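Local coordinates for protein HP0035 (Helicobacter pylori, PDB 3F42) that probably binds DNA as a homodimer and alters its conformation, and may take part in nucleoid organization and gene regulation, at residues 6-9 with 10-14. Numbering follows the deposited sequence.
Sequences SQLG and GLLDG
Leu8 and Leu12, one helical turn apart, meet through a single apolar approach: CD1 of Leu8 lies 4.1 Å from CG of Leu12, the two side chains crossing at a slant. Leu8 carries its CG anti to the backbone N (chi1 173°), which brings the branched end closer to the following turn although its CB starts off away from it. Leu12 takes the other common setting, with CG anti to the carbonyl carbon (chi1 -72°), and its CG rests 3.4 Å from Leu8 O. That same oxygen accepts the N-H of Leu12 at 2.9 Å. Three more i to i+4 bonds run alongside: Gly10 N to Ser6 O, Leu11 N to Gln7 O (2.9 Å, N-H...O angle 166°) and Asp13 N to Gly9 O. Gly9 and Gly10 are both buried and contribute backbone alone.

Further out, other copies of the protein cover this part of the helix. Leu8 packs on Leu93 and Leu12 on Met15, both of the third subunit, whereas Leu11 packs on Ala89 of the second. Ser6 OG is hydrogen-bonded to Glu82 OE1 of the second subunit and to Arg85 NH2 of the third, tying two neighbours to one hydroxyl. Regular i to i+4 bonding is characteristic of an alpha-helix, and leucines spaced three and four residues apart here face different neighbouring chains; this first part of helix 5-27, in a protein of the YbaB/EbfC family, is largely buried against other copies of the chain.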
# COMPACT_ATOMS: atom_id res chain seq x y z
N SER A 6 -10.11 -8.20 1.73
CA SER A 6 -10.70 -6.91 1.36
C SER A 6 -10.30 -5.78 2.32
O SER A 6 -9.93 -4.67 1.88
CB SER A 6 -12.21 -7.05 1.23
OG SER A 6 -12.50 -7.85 0.11
N GLN A 7 -10.30 -6.08 3.62
CA GLN A 7 -9.87 -5.11 4.61
C GLN A 7 -8.40 -4.76 4.42
O GLN A 7 -8.04 -3.59 4.49
CB GLN A 7 -10.12 -5.60 6.03
CG GLN A 7 -11.59 -5.74 6.31
CD GLN A 7 -11.90 -6.43 7.58
OE1 GLN A 7 -11.30 -7.46 7.90
NE2 GLN A 7 -12.88 -5.91 8.31
N LEU A 8 -7.57 -5.75 4.13
CA LEU A 8 -6.15 -5.48 3.90
C LEU A 8 -5.95 -4.57 2.70
O LEU A 8 -5.12 -3.66 2.76
CB LEU A 8 -5.37 -6.79 3.71
CG LEU A 8 -3.89 -6.71 3.29
CD1 LEU A 8 -3.09 -5.88 4.31
CD2 LEU A 8 -3.27 -8.15 3.14
N GLY A 9 -6.70 -4.80 1.63
CA GLY A 9 -6.58 -3.96 0.43
C GLY A 9 -6.99 -2.53 0.73
O GLY A 9 -6.36 -1.57 0.25
N GLY A 10 -8.04 -2.38 1.53
CA GLY A 10 -8.53 -1.05 1.97
C GLY A 10 -7.47 -0.33 2.83
O GLY A 10 -7.22 0.89 2.65
N LEU A 11 -6.86 -1.07 3.75
CA LEU A 11 -5.76 -0.51 4.55
C LEU A 11 -4.58 -0.08 3.69
O LEU A 11 -4.03 1.03 3.88
CB LEU A 11 -5.29 -1.53 5.58
CG LEU A 11 -4.59 -0.86 6.75
CD1 LEU A 11 -5.71 -0.45 7.76
CD2 LEU A 11 -3.59 -1.85 7.34
N LEU A 12 -4.17 -0.93 2.74
CA LEU A 12 -3.05 -0.61 1.86
C LEU A 12 -3.37 0.65 1.05
O LEU A 12 -2.51 1.55 0.91
CB LEU A 12 -2.73 -1.76 0.91
CG LEU A 12 -2.05 -3.00 1.51
CD1 LEU A 12 -1.82 -4.11 0.44
CD2 LEU A 12 -0.72 -2.67 2.19
N ASP A 13 -4.61 0.74 0.55
CA ASP A 13 -5.00 1.93 -0.24
C ASP A 13 -4.98 3.20 0.61
O ASP A 13 -4.48 4.25 0.14
CB ASP A 13 -6.36 1.76 -0.91
CG ASP A 13 -6.33 0.81 -2.06
OD1 ASP A 13 -5.24 0.53 -2.60
OD2 ASP A 13 -7.41 0.33 -2.45
N GLY A 14 -5.48 3.11 1.83
CA GLY A 14 -5.49 4.22 2.79
C GLY A 14 -4.07 4.65 3.16
O GLY A 14 -3.76 5.86 3.23